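Local coordinates for protein farnesyl diphosphate synthase (Rhodobacter capsulatus, PDB 3LVS) that probably catalyses the chain-elongating condensation of isopentenyl diphosphate with shorter allylic diphosphates to make farnesyl diphosphate, at residues Ala47-Glu52 with Ser276-Cys281; Tyr152-Asp157 with Ala177-Ala182; Thr207-Ala212 with Ala280-Val285; Met35-Gln40 with Arg94-Val99. One frame throughout, in Å; residues are numbered along the deposited sequence.

All four contacts lie in one subunit of a dimer with the all-helical isoprenoid synthase fold. Contacts 1 and 3 share Ala280 and Cys281 on helix 276-286, the last helix modelled; their centres are about 10 Å apart, and they touch through Leu49 and Leu209. Helix 276-286 thus packs against helices 45-55 and 200-222, which also touch. Contact 2, between helices 150-160 and 169-195, is about 23 Å from contact 1, centre to centre, across the middle of the chain. Contact 4 closes first along the sequence and is about 22 Å from contact 2 between centres. Contacts 2 and 4 carry residues probably linked to diphosphate binding, whereas 1 and 3 pack the helical body.

Contact 1: residues Ala47-Glu52 with Ser276-Cys281; sequences AFLAIE and STLRAC
Thr277 OG1 donates a short hydrogen bond of 2.6 Å to Glu52 OE2, and this polar link crosses between two nearly antiparallel helices, 155° apart in direction. The carboxylate receives it on the anti lone pair of OE2, the one turned away from the other oxygen, and the two side chains meet at about a right angle. With chi1 at 67°, OG1 sits between the backbone N and the carbonyl carbon, which turns the hydroxyl to helix 45-55. Beside this link the packing is apolar. Leu278 CD2 lies 3.8 Å from Glu52 CB, and also touches Leu49 CD2. Phe48 reaches across with CE1, 3.7 Å from Cys281 CB, an oblique approach; Thr277 O lies at the ring edge, in its plane. Cys281 SG makes an oblique sulfur-aromatic contact, 4.8 Å from the centroid of the Phe48 ring. One face of that ring is covered by Glu52 CG, about 3.6 Å above its centre. Further out, Phe4 of helix 3-24 meets the Phe48 ring, and Arg7 forms a salt bridge with Glu52 OE2. A buried carboxylate oxygen thus gripped by a hydroxyl and a guanidinium is likely to stay ionised.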
loop_
_atom_site.group_PDB
_atom_site.type_symbol
_atom_site.label_atom_id
_atom_site.label_comp_id
_atom_site.label_asym_id
_atom_site.label_seq_id
_atom_site.Cartn_x
_atom_site.Cartn_y
_atom_site.Cartn_z
ATOM N N ALA B 47 4.460 -10.958 -13.849
ATOM C CA ALA B 47 5.928 -10.939 -13.848
ATOM C C ALA B 47 6.485 -11.120 -15.268
ATOM O O ALA B 47 7.375 -10.370 -15.692
ATOM C CB ALA B 47 6.483 -12.030 -12.914
ATOM N N PHE B 48 5.945 -12.113 -15.980
ATOM C CA PHE B 48 6.222 -12.350 -17.396
ATOM C C PHE B 48 6.082 -11.068 -18.205
ATOM O O PHE B 48 7.011 -10.670 -18.903
ATOM C CB PHE B 48 5.265 -13.403 -17.952
ATOM C CG PHE B 48 5.611 -13.874 -19.345
ATOM C CD1 PHE B 48 4.979 -13.326 -20.462
ATOM C CD2 PHE B 48 6.565 -14.871 -19.537
ATOM C CE1 PHE B 48 5.299 -13.762 -21.746
ATOM C CE2 PHE B 48 6.897 -15.313 -20.810
ATOM C CZ PHE B 48 6.265 -14.759 -21.921
ATOM N N LEU B 49 4.933 -10.413 -18.081
ATOM C CA LEU B 49 4.670 -9.189 -18.835
ATOM C C LEU B 49 5.684 -8.103 -18.531
ATOM O O LEU B 49 6.205 -7.478 -19.454
ATOM C CB LEU B 49 3.245 -8.693 -18.588
ATOM C CG LEU B 49 2.113 -9.548 -19.170
ATOM C CD1 LEU B 49 0.767 -9.212 -18.532
ATOM C CD2 LEU B 49 2.041 -9.399 -20.664
ATOM N N ALA B 50 5.975 -7.903 -17.242
ATOM C CA ALA B 50 6.986 -6.927 -16.793
ATOM C C ALA B 50 8.388 -7.200 -17.364
ATOM O O ALA B 50 9.051 -6.287 -17.856
ATOM C CB ALA B 50 7.031 -6.847 -15.256
ATOM N N ILE B 51 8.809 -8.459 -17.316
ATOM C CA ILE B 51 10.138 -8.842 -17.761
ATOM C C ILE B 51 10.244 -8.786 -19.292
ATOM O O ILE B 51 11.192 -8.186 -19.828
ATOM C CB ILE B 51 10.556 -10.215 -17.165
ATOM C CG1 ILE B 51 10.914 -10.037 -15.685
ATOM C CG2 ILE B 51 11.753 -10.793 -17.896
ATOM C CD1 ILE B 51 10.782 -11.303 -14.843
ATOM N N GLU B 52 9.249 -9.356 -19.982
ATOM C CA GLU B 52 9.230 -9.359 -21.449
ATOM C C GLU B 52 9.068 -7.978 -22.066
ATOM O O GLU B 52 9.687 -7.699 -23.086
ATOM C CB GLU B 52 8.201 -10.339 -22.006
ATOM C CG GLU B 52 8.447 -11.804 -21.628
ATOM C CD GLU B 52 9.880 -12.268 -21.861
ATOM O OE1 GLU B 52 10.737 -12.095 -20.961
ATOM O OE2 GLU B 52 10.151 -12.829 -22.940
ATOM N N SER B 276 7.940 -11.293 -29.901
ATOM C CA SER B 276 7.477 -12.676 -30.075
ATOM C C SER B 276 6.805 -13.293 -28.855
ATOM O O SER B 276 5.704 -13.818 -28.962
ATOM C CB SER B 276 8.617 -13.586 -30.566
ATOM O OG SER B 276 8.221 -14.952 -30.542
ATOM N N THR B 277 7.464 -13.245 -27.702
ATOM C CA THR B 277 6.953 -13.922 -26.502
ATOM C C THR B 277 5.715 -13.214 -25.937
ATOM O O THR B 277 4.844 -13.855 -25.345
ATOM C CB THR B 277 8.045 -14.083 -25.406
ATOM O OG1 THR B 277 8.412 -12.791 -24.902
ATOM C CG2 THR B 277 9.291 -14.768 -25.966
ATOM N N LEU B 278 5.640 -11.896 -26.141
ATOM C CA LEU B 278 4.477 -11.119 -25.745
ATOM C C LEU B 278 3.250 -11.438 -26.605
ATOM O O LEU B 278 2.129 -11.487 -26.089
ATOM C CB LEU B 278 4.780 -9.606 -25.763
ATOM C CG LEU B 278 5.547 -8.988 -24.591
ATOM C CD1 LEU B 278 5.776 -7.502 -24.817
ATOM C CD2 LEU B 278 4.815 -9.189 -23.275
ATOM N N ARG B 279 3.458 -11.677 -27.901
ATOM C CA ARG B 279 2.326 -12.013 -28.746
ATOM C C ARG B 279 1.916 -13.466 -28.545
ATOM O O ARG B 279 0.739 -13.803 -28.730
ATOM C CB ARG B 279 2.507 -11.613 -30.226
ATOM C CG ARG B 279 3.776 -12.041 -30.924
ATOM C CD ARG B 279 3.758 -11.713 -32.428
ATOM N NE ARG B 279 3.927 -10.289 -32.729
ATOM C CZ ARG B 279 5.097 -9.667 -32.886
ATOM N NH1 ARG B 279 6.246 -10.320 -32.763
ATOM N NH2 ARG B 279 5.121 -8.363 -33.155
ATOM N N ALA B 280 2.848 -14.303 -28.094
ATOM C CA ALA B 280 2.514 -15.690 -27.738
ATOM C C ALA B 280 1.774 -15.741 -26.390
ATOM O O ALA B 280 0.981 -16.651 -26.133
ATOM C CB ALA B 280 3.770 -16.539 -27.693
ATOM N N CYS B 281 2.040 -14.754 -25.536
ATOM C CA CYS B 281 1.324 -14.623 -24.287
ATOM C C CYS B 281 -0.165 -14.331 -24.524
ATOM O O CYS B 281 -1.013 -14.895 -23.838
ATOM C CB CYS B 281 1.961 -13.541 -23.414
ATOM S SG CYS B 281 1.350 -13.599 -21.728
#

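Contact 2: residues Tyr152-Asp157 with Ala177-Ala182; sequences YGQALD and AGKTGA
Gly153 and Gly178 bring two helices almost into backbone contact: their CA atoms are 4.1 Å apart and the axes of the segments only 7.5 Å, running at 144° to each other. Neither glycine could carry a CB here without striking the backbone of the other helix, and Lys179, next in sequence, reaches across to helix 150-160. From its CB, CG takes the position opposite the carbonyl carbon (chi1 -78°) and comes to 3.5 Å from Gly153 O. CD continues past Asp157, 3.9 Å from its CG. After a bend in the chain, CE touches two polar oxygens, Asp157 OD2 at 3.3 Å and Gln154 OE1 at 3.4 Å, which lie at roughly a right angle as seen from it. A second bend takes NZ off to one side: it stays 4.4 Å from Asp157 OD2, an attraction of opposite charges but longer than a salt bridge. The aliphatic chain crosses Asp157 at about a right angle, and the carboxylate has its own stronger partner, since Asp157 OD1 forms a salt bridge with Lys241. Cutting Lys179 back to an alanine would probably open a gap beside Gly153 O and take away the methylene against which the oxygens of Asp157 and Gln154 pack, and the nearby positive charge. Within 177-182 the helix widens into a pi-type turn, bridged by a weak Ala182 N to Ala177 O bond. Lys179 and Thr180, after Gly178, match the Lys-Thr pair of polyprenyl synthases; as in relatives, the lysine probably serves the allylic diphosphate site.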
loop_
_atom_site.group_PDB
_atom_site.type_symbol
_atom_site.label_atom_id
_atom_site.label_comp_id
_atom_site.label_asym_id
_atom_site.label_seq_id
_atom_site.Cartn_x
_atom_site.Cartn_y
_atom_site.Cartn_z
ATOM N N TYR B 152 -11.044 -0.192 -6.343
ATOM C CA TYR B 152 -12.283 0.334 -6.883
ATOM C C TYR B 152 -13.120 -0.712 -7.612
ATOM O O TYR B 152 -14.335 -0.772 -7.432
ATOM C CB TYR B 152 -11.967 1.463 -7.843
ATOM C CG TYR B 152 -13.181 2.081 -8.468
ATOM C CD1 TYR B 152 -13.325 2.115 -9.849
ATOM C CD2 TYR B 152 -14.192 2.634 -7.678
ATOM C CE1 TYR B 152 -14.441 2.691 -10.438
ATOM C CE2 TYR B 152 -15.317 3.206 -8.255
ATOM C CZ TYR B 152 -15.433 3.230 -9.638
ATOM O OH TYR B 152 -16.538 3.798 -10.224
ATOM N N GLY B 153 -12.456 -1.525 -8.432
ATOM C CA GLY B 153 -13.090 -2.660 -9.100
ATOM C C GLY B 153 -13.623 -3.698 -8.128
ATOM O O GLY B 153 -14.634 -4.358 -8.404
ATOM N N GLN B 154 -12.933 -3.863 -7.001
ATOM C CA GLN B 154 -13.399 -4.765 -5.946
ATOM C C GLN B 154 -14.632 -4.199 -5.246
ATOM O O GLN B 154 -15.543 -4.947 -4.936
ATOM C CB GLN B 154 -12.284 -5.070 -4.947
ATOM C CG GLN B 154 -11.559 -6.366 -5.236
ATOM C CD GLN B 154 -12.445 -7.593 -5.001
ATOM O OE1 GLN B 154 -12.553 -8.461 -5.864
ATOM N NE2 GLN B 154 -13.085 -7.663 -3.832
ATOM N N ALA B 155 -14.669 -2.880 -5.034
ATOM C CA ALA B 155 -15.829 -2.220 -4.428
ATOM C C ALA B 155 -17.075 -2.382 -5.306
ATOM O O ALA B 155 -18.156 -2.720 -4.801
ATOM C CB ALA B 155 -15.540 -0.738 -4.174
ATOM N N LEU B 156 -16.890 -2.189 -6.618
ATOM C CA LEU B 156 -17.956 -2.314 -7.610
ATOM C C LEU B 156 -18.481 -3.736 -7.697
ATOM O O LEU B 156 -19.684 -3.954 -7.867
ATOM C CB LEU B 156 -17.464 -1.888 -8.986
ATOM C CG LEU B 156 -17.174 -0.412 -9.244
ATOM C CD1 LEU B 156 -16.533 -0.303 -10.615
ATOM C CD2 LEU B 156 -18.450 0.406 -9.159
ATOM N N ASP B 157 -17.574 -4.694 -7.557
ATOM C CA ASP B 157 -17.948 -6.092 -7.599
ATOM C C ASP B 157 -18.934 -6.496 -6.499
ATOM O O ASP B 157 -19.767 -7.375 -6.720
ATOM C CB ASP B 157 -16.718 -6.995 -7.581
ATOM C CG ASP B 157 -17.019 -8.363 -8.139
ATOM O OD1 ASP B 157 -17.828 -8.439 -9.093
ATOM O OD2 ASP B 157 -16.469 -9.360 -7.624
ATOM N N ALA B 177 -11.967 -4.174 -15.993
ATOM C CA ALA B 177 -10.921 -3.181 -16.183
ATOM C C ALA B 177 -10.295 -2.765 -14.854
ATOM O O ALA B 177 -9.094 -2.514 -14.788
ATOM C CB ALA B 177 -11.486 -1.952 -16.923
ATOM N N GLY B 178 -11.121 -2.700 -13.803
ATOM C CA GLY B 178 -10.660 -2.431 -12.442
ATOM C C GLY B 178 -10.056 -3.660 -11.780
ATOM O O GLY B 178 -8.864 -3.675 -11.493
ATOM N N LYS B 179 -10.866 -4.700 -11.576
ATOM C CA LYS B 179 -10.439 -5.941 -10.890
ATOM C C LYS B 179 -9.121 -6.543 -11.366
ATOM O O LYS B 179 -8.253 -6.857 -10.551
ATOM C CB LYS B 179 -11.523 -7.030 -10.960
ATOM C CG LYS B 179 -12.674 -6.838 -9.985
ATOM C CD LYS B 179 -13.724 -7.941 -10.118
ATOM C CE LYS B 179 -13.537 -9.036 -9.068
ATOM N NZ LYS B 179 -12.474 -10.024 -9.397
ATOM N N THR B 180 -8.972 -6.722 -12.678
ATOM C CA THR B 180 -7.782 -7.382 -13.219
ATOM C C THR B 180 -7.045 -6.555 -14.269
ATOM O O THR B 180 -5.825 -6.673 -14.417
ATOM C CB THR B 180 -8.122 -8.762 -13.802
ATOM O OG1 THR B 180 -9.221 -8.626 -14.704
ATOM C CG2 THR B 180 -8.507 -9.748 -12.687
ATOM N N GLY B 181 -7.792 -5.714 -14.972
ATOM C CA GLY B 181 -7.271 -4.975 -16.109
ATOM C C GLY B 181 -6.143 -4.030 -15.768
ATOM O O GLY B 181 -5.134 -4.009 -16.458
ATOM N N ALA B 182 -6.310 -3.270 -14.690
ATOM C CA ALA B 182 -5.381 -2.193 -14.334
ATOM C C ALA B 182 -3.968 -2.693 -13.986
ATOM O O ALA B 182 -2.962 -2.074 -14.358
ATOM C CB ALA B 182 -5.955 -1.379 -13.187
#

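Contact 3: residues Thr207-Ala212 with Ala280-Val285; sequences TALGLA and ACARYV
Leu209 meets Ala282 and Val285 with aliphatic groups alone, for the flat groups of helix 276-286 are turned elsewhere: the guanidinium of Arg283 lays one face over Ala280 CA of its own helix, offset toward the rim, and the Tyr284 ring meets the ring of Phe4, their planes at about 40°. What remains is plain helix-helix packing in the all-alpha isoprenoid synthase fold, between two nearly parallel segments 9.8 Å apart by their axes and crossing at 21°. Leu209 does most of the work. Its CG is anti to the backbone N (chi1 173°), which carries CD1 across the interface to lie 3.6 Å from Ala282 CA and near the Ala282 methyl. Val285 approaches that branch obliquely, while its second methyl faces helix 200-222 one turn further on. Cys281 adds only backbone here, its O lying by Leu209 CD1. Outside the pair, Leu260 and Val261 of helix 250-267 cover Ala212 and Ala282, and Phe213 touches Val285. By sequence, helix 200-222 also carries the second aspartate-rich motif near its C-terminal end. The two methyls of Val285 divide the contact: CG1 packs 3.6 Å from Leu209 CD1, and CG2 rests 4.2 Å from Ala212 CB.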
loop_
_atom_site.group_PDB
_atom_site.type_symbol
_atom_site.label_atom_id
_atom_site.label_comp_id
_atom_site.label_asym_id
_atom_site.label_seq_id
_atom_site.Cartn_x
_atom_site.Cartn_y
_atom_site.Cartn_z
ATOM N N THR B 207 -4.777 -3.488 -22.514
ATOM C CA THR B 207 -6.233 -3.306 -22.570
ATOM C C THR B 207 -6.900 -4.498 -23.259
ATOM O O THR B 207 -7.784 -5.146 -22.688
ATOM C CB THR B 207 -6.613 -2.013 -23.328
ATOM O OG1 THR B 207 -5.931 -0.902 -22.740
ATOM C CG2 THR B 207 -8.117 -1.769 -23.280
ATOM N N ALA B 208 -6.437 -4.800 -24.468
ATOM C CA ALA B 208 -6.985 -5.889 -25.252
ATOM C C ALA B 208 -6.728 -7.241 -24.589
ATOM O O ALA B 208 -7.636 -8.067 -24.508
ATOM C CB ALA B 208 -6.424 -5.855 -26.677
ATOM N N LEU B 209 -5.512 -7.440 -24.080
ATOM C CA LEU B 209 -5.126 -8.713 -23.458
ATOM C C LEU B 209 -5.937 -9.016 -22.195
ATOM O O LEU B 209 -6.426 -10.145 -22.020
ATOM C CB LEU B 209 -3.618 -8.741 -23.148
ATOM C CG LEU B 209 -3.044 -9.922 -22.341
ATOM C CD1 LEU B 209 -3.035 -11.173 -23.169
ATOM C CD2 LEU B 209 -1.637 -9.647 -21.855
ATOM N N GLY B 210 -6.067 -8.008 -21.330
ATOM C CA GLY B 210 -6.799 -8.121 -20.063
ATOM C C GLY B 210 -8.245 -8.563 -20.239
ATOM O O GLY B 210 -8.697 -9.523 -19.598
ATOM N N LEU B 211 -8.958 -7.868 -21.127
ATOM C CA LEU B 211 -10.324 -8.228 -21.481
ATOM C C LEU B 211 -10.421 -9.632 -22.085
ATOM O O LEU B 211 -11.304 -10.402 -21.715
ATOM C CB LEU B 211 -10.919 -7.187 -22.425
ATOM C CG LEU B 211 -12.416 -7.288 -22.730
ATOM C CD1 LEU B 211 -13.252 -7.429 -21.460
ATOM C CD2 LEU B 211 -12.838 -6.051 -23.532
ATOM N N ALA B 212 -9.499 -9.958 -22.992
ATOM C CA ALA B 212 -9.460 -11.277 -23.621
ATOM C C ALA B 212 -9.347 -12.379 -22.573
ATOM O O ALA B 212 -10.002 -13.406 -22.699
ATOM C CB ALA B 212 -8.320 -11.364 -24.634
ATOM N N ALA B 280 2.848 -14.303 -28.094
ATOM C CA ALA B 280 2.514 -15.690 -27.738
ATOM C C ALA B 280 1.774 -15.741 -26.390
ATOM O O ALA B 280 0.981 -16.651 -26.133
ATOM C CB ALA B 280 3.770 -16.539 -27.693
ATOM N N CYS B 281 2.040 -14.754 -25.536
ATOM C CA CYS B 281 1.324 -14.623 -24.287
ATOM C C CYS B 281 -0.165 -14.331 -24.524
ATOM O O CYS B 281 -1.013 -14.895 -23.838
ATOM C CB CYS B 281 1.961 -13.541 -23.414
ATOM S SG CYS B 281 1.350 -13.599 -21.728
ATOM N N ALA B 282 -0.463 -13.475 -25.508
ATOM C CA ALA B 282 -1.833 -13.184 -25.938
ATOM C C ALA B 282 -2.533 -14.424 -26.476
ATOM O O ALA B 282 -3.658 -14.716 -26.088
ATOM C CB ALA B 282 -1.853 -12.072 -26.972
ATOM N N ARG B 283 -1.857 -15.162 -27.348
ATOM C CA ARG B 283 -2.406 -16.389 -27.898
ATOM C C ARG B 283 -2.661 -17.452 -26.831
ATOM O O ARG B 283 -3.631 -18.193 -26.921
ATOM C CB ARG B 283 -1.485 -16.944 -28.981
ATOM C CG ARG B 283 -1.895 -16.579 -30.387
ATOM C CD ARG B 283 -0.923 -17.153 -31.385
ATOM N NE ARG B 283 0.220 -16.267 -31.523
ATOM C CZ ARG B 283 1.470 -16.561 -31.185
ATOM N NH1 ARG B 283 2.397 -15.643 -31.368
ATOM N NH2 ARG B 283 1.806 -17.759 -30.708
ATOM N N TYR B 284 -1.793 -17.496 -25.825
ATOM C CA TYR B 284 -1.888 -18.446 -24.723
ATOM C C TYR B 284 -3.208 -18.353 -23.953
ATOM O O TYR B 284 -3.796 -19.388 -23.620
ATOM C CB TYR B 284 -0.709 -18.257 -23.761
ATOM C CG TYR B 284 -0.827 -19.032 -22.469
ATOM C CD1 TYR B 284 -0.951 -18.364 -21.249
ATOM C CD2 TYR B 284 -0.822 -20.435 -22.467
ATOM C CE1 TYR B 284 -1.059 -19.064 -20.059
ATOM C CE2 TYR B 284 -0.932 -21.149 -21.279
ATOM C CZ TYR B 284 -1.050 -20.457 -20.081
ATOM O OH TYR B 284 -1.163 -21.152 -18.900
ATOM N N VAL B 285 -3.670 -17.125 -23.700
ATOM C CA VAL B 285 -4.887 -16.883 -22.913
ATOM C C VAL B 285 -6.132 -17.545 -23.503
ATOM O O VAL B 285 -6.998 -17.983 -22.758
ATOM C CB VAL B 285 -5.150 -15.367 -22.627
ATOM C CG1 VAL B 285 -3.870 -14.613 -22.589
ATOM C CG2 VAL B 285 -6.066 -14.736 -23.659
#

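Contact 4: residues Met35-Gln40 with Arg94-Val99; sequences MAYAAQ and RGLPTV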
loop_
_atom_site.group_PDB
_atom_site.type_symbol
_atom_site.label_atom_id
_atom_site.label_comp_id
_atom_site.label_asym_id
_atom_site.label_seq_id
_atom_site.Cartn_x
_atom_site.Cartn_y
_atom_site.Cartn_z
ATOM N N MET B 35 3.303 -13.934 4.509
ATOM C CA MET B 35 3.730 -13.157 3.345
ATOM C C MET B 35 4.392 -14.088 2.319
ATOM O O MET B 35 4.003 -14.108 1.144
ATOM C CB MET B 35 4.708 -12.046 3.763
ATOM C CG MET B 35 4.105 -10.952 4.605
ATOM S SD MET B 35 5.273 -9.630 5.011
ATOM C CE MET B 35 5.697 -9.186 3.328
ATOM N N ALA B 36 5.365 -14.874 2.776
ATOM C CA ALA B 36 6.081 -15.839 1.917
ATOM C C ALA B 36 5.152 -16.848 1.237
ATOM O O ALA B 36 5.301 -17.133 0.040
ATOM C CB ALA B 36 7.160 -16.567 2.709
ATOM N N TYR B 37 4.189 -17.363 2.000
ATOM C CA TYR B 37 3.237 -18.393 1.525
ATOM C C TYR B 37 2.281 -17.837 0.460
ATOM O O TYR B 37 1.922 -18.526 -0.490
ATOM C CB TYR B 37 2.452 -18.929 2.727
ATOM C CG TYR B 37 1.417 -20.011 2.476
ATOM C CD1 TYR B 37 1.791 -21.353 2.339
ATOM C CD2 TYR B 37 0.050 -19.697 2.444
ATOM C CE1 TYR B 37 0.826 -22.354 2.138
ATOM C CE2 TYR B 37 -0.921 -20.684 2.253
ATOM C CZ TYR B 37 -0.527 -22.008 2.101
ATOM O OH TYR B 37 -1.488 -22.973 1.911
ATOM N N ALA B 38 1.884 -16.582 0.633
ATOM C CA ALA B 38 0.943 -15.938 -0.262
ATOM C C ALA B 38 1.584 -15.499 -1.572
ATOM O O ALA B 38 0.896 -15.374 -2.588
ATOM C CB ALA B 38 0.329 -14.761 0.425
ATOM N N ALA B 39 2.892 -15.259 -1.546
ATOM C CA ALA B 39 3.602 -14.778 -2.720
ATOM C C ALA B 39 4.301 -15.901 -3.484
ATOM O O ALA B 39 5.029 -15.644 -4.446
ATOM C CB ALA B 39 4.582 -13.700 -2.328
ATOM N N GLN B 40 4.086 -17.143 -3.064
ATOM C CA GLN B 40 4.732 -18.267 -3.738
ATOM C C GLN B 40 3.752 -18.933 -4.701
ATOM O O GLN B 40 2.534 -18.854 -4.511
ATOM C CB GLN B 40 5.323 -19.263 -2.730
ATOM C CG GLN B 40 4.303 -20.165 -2.037
ATOM C CD GLN B 40 4.940 -21.237 -1.166
ATOM O OE1 GLN B 40 4.393 -21.615 -0.126
ATOM N NE2 GLN B 40 6.099 -21.734 -1.585
ATOM N N ARG B 94 -6.003 -22.715 -5.187
ATOM C CA ARG B 94 -5.148 -23.682 -5.900
ATOM C C ARG B 94 -4.963 -24.989 -5.118
ATOM O O ARG B 94 -3.856 -25.523 -5.029
ATOM C CB ARG B 94 -3.795 -23.063 -6.308
ATOM C CG ARG B 94 -3.896 -21.941 -7.358
ATOM C CD ARG B 94 -2.520 -21.509 -7.911
ATOM N NE ARG B 94 -1.574 -21.120 -6.859
ATOM C CZ ARG B 94 -1.493 -19.905 -6.315
ATOM N NH1 ARG B 94 -2.305 -18.928 -6.708
ATOM N NH2 ARG B 94 -0.596 -19.666 -5.367
ATOM N N GLY B 95 -6.060 -25.476 -4.536
ATOM C CA GLY B 95 -6.070 -26.716 -3.761
ATOM C C GLY B 95 -5.570 -26.612 -2.327
ATOM O O GLY B 95 -5.638 -27.586 -1.571
ATOM N N LEU B 96 -5.080 -25.432 -1.945
ATOM C CA LEU B 96 -4.431 -25.239 -0.642
ATOM C C LEU B 96 -5.186 -24.251 0.246
ATOM O O LEU B 96 -5.881 -23.376 -0.270
ATOM C CB LEU B 96 -2.978 -24.773 -0.834
ATOM C CG LEU B 96 -1.953 -25.808 -1.312
ATOM C CD1 LEU B 96 -0.597 -25.145 -1.526
ATOM C CD2 LEU B 96 -1.839 -26.978 -0.331
ATOM N N PRO B 97 -5.064 -24.397 1.582
ATOM C CA PRO B 97 -5.647 -23.437 2.513
ATOM C C PRO B 97 -5.219 -21.987 2.246
ATOM O O PRO B 97 -4.057 -21.711 1.926
ATOM C CB PRO B 97 -5.104 -23.894 3.865
ATOM C CG PRO B 97 -4.920 -25.341 3.718
ATOM C CD PRO B 97 -4.593 -25.610 2.281
ATOM N N THR B 98 -6.171 -21.076 2.363
ATOM C CA THR B 98 -5.894 -19.655 2.186
ATOM C C THR B 98 -5.249 -19.129 3.468
ATOM O O THR B 98 -5.282 -19.809 4.496
ATOM C CB THR B 98 -7.176 -18.901 1.860
ATOM O OG1 THR B 98 -8.161 -19.195 2.851
ATOM C CG2 THR B 98 -7.706 -19.308 0.493
ATOM N N VAL B 99 -4.651 -17.941 3.412
ATOM C CA VAL B 99 -3.885 -17.421 4.547
ATOM C C VAL B 99 -4.748 -17.314 5.807
ATOM O O VAL B 99 -4.350 -17.793 6.869
ATOM C CB VAL B 99 -3.171 -16.069 4.205
ATOM C CG1 VAL B 99 -2.740 -15.317 5.465
ATOM C CG2 VAL B 99 -1.966 -16.313 3.312
#
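Ala38 and Val99 mark the closest backbone approach, 7.0 Å between their CA atoms, where helix 30-38 gives out and the chain leaves strand 96-97, with Thr98 at the N-cap of the next helix. Tyr37 bridges the two segments. Its CG lies trans to the backbone N (chi1 -180°), pointing the ring at the strand, and OH donates a 2.9 Å hydrogen bond to Pro97 O. The hydroxyl approaches in the carbonyl plane, on a lone pair, at a C=O...O angle of 138°; the same carbonyl oxygen lies at the ring edge. Leu96 CB packs 3.6 Å from Tyr37 OH. Further back along the same edge, Val99 CG2 sits by CD2, and is 4.0 Å from Ala38 CB. Trp103 meets the Tyr37 ring edge-to-face. A phenylalanine here would probably keep the packing against Val99 but leave Pro97 O without its hydroxyl donor. Arg94 brings NH2 within 3.3 Å of Gln40 O, at too poor an angle for a hydrogen bond; its NH1 forms a salt bridge with a bound phosphate ion. Arg94 belongs to the Arg-Arg-Gly sequence after the first aspartate-rich motif, which in polyprenyl synthases typically lines the diphosphate site.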